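PDB 4O5P: uncharacterized protein from Pseudomonas aeruginosa, which is a phospholipase effector of the type VI secretion system, probably hydrolysing membrane phospholipids with an alpha/beta-hydrolase catalytic domain. Local coordinates for residues E264-A268 with G269-S273. Sequence-based numbering, arbitrary orientation.
Sequences EYRFA and GLPIS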
ATOM      1  N   GLU A 264     -13.434   0.975 -27.445  1.00 28.28           N
ATOM      2  CA  GLU A 264     -12.545  -0.145 -27.132  1.00 30.87           C
ATOM      3  C   GLU A 264     -11.224   0.306 -26.500  1.00 29.69           C
ATOM      4  O   GLU A 264     -10.949   1.500 -26.367  1.00 29.76           O
ATOM      5  CB  GLU A 264     -12.278  -1.030 -28.365  1.00 29.22           C
ATOM      6  CG  GLU A 264     -12.711  -0.423 -29.693  1.00 36.74           C
ATOM      7  CD  GLU A 264     -12.593  -1.394 -30.860  1.00 40.56           C
ATOM      8  OE1 GLU A 264     -12.444  -2.621 -30.634  1.00 39.18           O
ATOM      9  OE2 GLU A 264     -12.647  -0.920 -32.013  1.00 46.72           O
ATOM     10  N   TYR A 265     -10.411  -0.664 -26.104  1.00 22.97           N
ATOM     11  CA  TYR A 265      -9.122  -0.355 -25.541  1.00 24.81           C
ATOM     12  C   TYR A 265      -8.046  -1.069 -26.346  1.00 22.94           C
ATOM     13  O   TYR A 265      -8.109  -2.282 -26.573  1.00 21.40           O
ATOM     14  CB  TYR A 265      -9.109  -0.724 -24.051  1.00 24.53           C
ATOM     15  CG  TYR A 265     -10.275  -0.092 -23.322  1.00 21.20           C
ATOM     16  CD1 TYR A 265     -11.507  -0.734 -23.255  1.00 25.29           C
ATOM     17  CD2 TYR A 265     -10.157   1.159 -22.731  1.00 24.92           C
ATOM     18  CE1 TYR A 265     -12.591  -0.160 -22.613  1.00 27.25           C
ATOM     19  CE2 TYR A 265     -11.239   1.745 -22.077  1.00 26.64           C
ATOM     20  CZ  TYR A 265     -12.455   1.075 -22.024  1.00 26.92           C
ATOM     21  OH  TYR A 265     -13.539   1.640 -21.383  1.00 33.84           O
ATOM     22  N   ARG A 266      -7.082  -0.292 -26.825  1.00 23.57           N
ATOM     23  CA  ARG A 266      -6.022  -0.835 -27.650  1.00 24.48           C
ATOM     24  C   ARG A 266      -4.674  -0.277 -27.251  1.00 24.15           C
ATOM     25  O   ARG A 266      -4.570   0.874 -26.820  1.00 24.38           O
ATOM     26  CB  ARG A 266      -6.309  -0.604 -29.142  1.00 26.17           C
ATOM     27  CG  ARG A 266      -7.366  -1.573 -29.668  1.00 24.90           C
ATOM     28  CD  ARG A 266      -7.840  -1.273 -31.064  1.00 30.94           C
ATOM     29  NE  ARG A 266      -8.983  -2.126 -31.382  1.00 38.42           N
ATOM     30  CZ  ARG A 266      -8.906  -3.324 -31.962  1.00 35.93           C
ATOM     31  NH1 ARG A 266      -7.732  -3.838 -32.308  1.00 35.96           N
ATOM     32  NH2 ARG A 266     -10.012  -4.013 -32.200  1.00 33.63           N
ATOM     33  N   PHE A 267      -3.662  -1.129 -27.388  1.00 22.72           N
ATOM     34  CA  PHE A 267      -2.295  -0.850 -27.000  1.00 25.89           C
ATOM     35  C   PHE A 267      -1.475  -1.190 -28.236  1.00 25.10           C
ATOM     36  O   PHE A 267      -1.244  -2.373 -28.541  1.00 20.38           O
ATOM     37  CB  PHE A 267      -1.905  -1.767 -25.839  1.00 20.41           C
ATOM     38  CG  PHE A 267      -0.524  -1.532 -25.298  1.00 21.94           C
ATOM     39  CD1 PHE A 267       0.564  -2.209 -25.823  1.00 18.49           C
ATOM     40  CD2 PHE A 267      -0.321  -0.654 -24.229  1.00 22.37           C
ATOM     41  CE1 PHE A 267       1.840  -2.016 -25.313  1.00 21.36           C
ATOM     42  CE2 PHE A 267       0.950  -0.454 -23.710  1.00 20.74           C
ATOM     43  CZ  PHE A 267       2.038  -1.141 -24.257  1.00 24.52           C
ATOM     44  N   ALA A 268      -1.059  -0.152 -28.957  1.00 27.11           N
ATOM     45  CA  ALA A 268      -0.383  -0.327 -30.242  1.00 25.43           C
ATOM     46  C   ALA A 268      -1.222  -1.174 -31.222  1.00 25.58           C
ATOM     47  O   ALA A 268      -0.703  -2.044 -31.926  1.00 23.61           O
ATOM     48  CB  ALA A 268       1.003  -0.932 -30.027  1.00 25.46           C
ATOM     49  N   GLY A 269      -2.527  -0.913 -31.253  1.00 27.44           N
ATOM     50  CA  GLY A 269      -3.423  -1.595 -32.174  1.00 24.60           C
ATOM     51  C   GLY A 269      -4.087  -2.821 -31.579  1.00 28.46           C
ATOM     52  O   GLY A 269      -5.180  -3.212 -32.012  1.00 22.66           O
ATOM     53  N   LEU A 270      -3.422  -3.414 -30.584  1.00 24.56           N
ATOM     54  CA  LEU A 270      -3.848  -4.678 -29.992  1.00 24.98           C
ATOM     55  C   LEU A 270      -4.893  -4.457 -28.908  1.00 24.43           C
ATOM     56  O   LEU A 270      -4.707  -3.594 -28.041  1.00 22.88           O
ATOM     57  CB  LEU A 270      -2.649  -5.381 -29.352  1.00 19.73           C
ATOM     58  CG  LEU A 270      -1.497  -5.936 -30.182  1.00 23.85           C
ATOM     59  CD1 LEU A 270      -0.390  -6.405 -29.247  1.00 22.64           C
ATOM     60  CD2 LEU A 270      -1.962  -7.082 -31.079  1.00 24.43           C
ATOM     61  N   PRO A 271      -5.980  -5.250 -28.934  1.00 23.71           N
ATOM     62  CA  PRO A 271      -6.944  -5.228 -27.828  1.00 21.73           C
ATOM     63  C   PRO A 271      -6.205  -5.474 -26.528  1.00 19.32           C
ATOM     64  O   PRO A 271      -5.280  -6.306 -26.509  1.00 20.03           O
ATOM     65  CB  PRO A 271      -7.851  -6.432 -28.129  1.00 22.59           C
ATOM     66  CG  PRO A 271      -7.761  -6.616 -29.607  1.00 20.54           C
ATOM     67  CD  PRO A 271      -6.348  -6.231 -29.975  1.00 23.20           C
ATOM     68  N   ILE A 272      -6.593  -4.766 -25.469  1.00 20.77           N
ATOM     69  CA  ILE A 272      -5.966  -4.930 -24.162  1.00 16.00           C
ATOM     70  C   ILE A 272      -7.022  -4.926 -23.076  1.00 16.52           C
ATOM     71  O   ILE A 272      -7.982  -4.142 -23.111  1.00 19.09           O
ATOM     72  CB  ILE A 272      -4.906  -3.820 -23.881  1.00 18.59           C
ATOM     73  CG1 ILE A 272      -4.143  -4.096 -22.577  1.00 16.43           C
ATOM     74  CG2 ILE A 272      -5.547  -2.421 -23.885  1.00 15.64           C
ATOM     75  CD1 ILE A 272      -2.973  -3.133 -22.357  1.00 15.97           C
ATOM     76  N   SER A 273      -6.845  -5.807 -22.098  1.00 17.58           N
ATOM     77  CA  SER A 273      -7.752  -5.845 -20.960  1.00 20.21           C
ATOM     78  C   SER A 273      -7.002  -6.265 -19.705  1.00 16.48           C
ATOM     79  O   SER A 273      -6.012  -6.977 -19.785  1.00 17.89           O
ATOM     80  CB  SER A 273      -8.864  -6.847 -21.248  1.00 16.61           C
ATOM     81  OG  SER A 273      -8.351  -8.171 -21.235  1.00 19.32           O
TER
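Arg266 NH1 donates to the carbonyl oxygen of Gly269 over 2.6 Å, a short bond that arrives nearly along the C=O axis and within the guanidinium plane. A first torsion of -76° and a chain extended from CG to NE bring CD alongside this carbonyl; chi4 of -91° then stands the guanidinium roughly square to the chain, where NH1 meets the oxygen. NH2 forms a salt bridge of 3.2 Å with Glu264 OE1, met from above the carboxylate plane. The two bonds, both close to the guanidinium plane, should limit its rotation, while CG of Pro271 lies over one face. Proline suits this place because Pro271 occupies a non-hydrogen-bonded pair with Arg266, where no N-H is needed toward the partner strand.

The motif is a tight beta hairpin joining strand 266-267 to strand 270-280 of the catalytic domain's mixed sheet. A type I' turn spans Phe267 to Leu270, closed by reciprocal backbone bonds: Phe267 N to Leu270 O at 2.8 Å, and Leu270 N to Phe267 O at 3.2 Å. Ala268 is left-handed, a conformation its small side chain tolerates; at Gly269, with phi near 94°, a side chain would press on the preceding carbonyl. Farther along, Ile272 N bonds to Tyr265 O at 3.1 Å.

Ile272 CD1 meets Phe267 CB at 3.9 Å, and CG2 of the same isoleucine lies equally near Tyr265 CB. Phe267, Leu270 and Ile272 are buried: the first two pack on helices 139-162 and 195-219, Ile272 on helix 238-254, and all three on Met229 of strand 225-236. The Tyr265 ring meets that of Phe327.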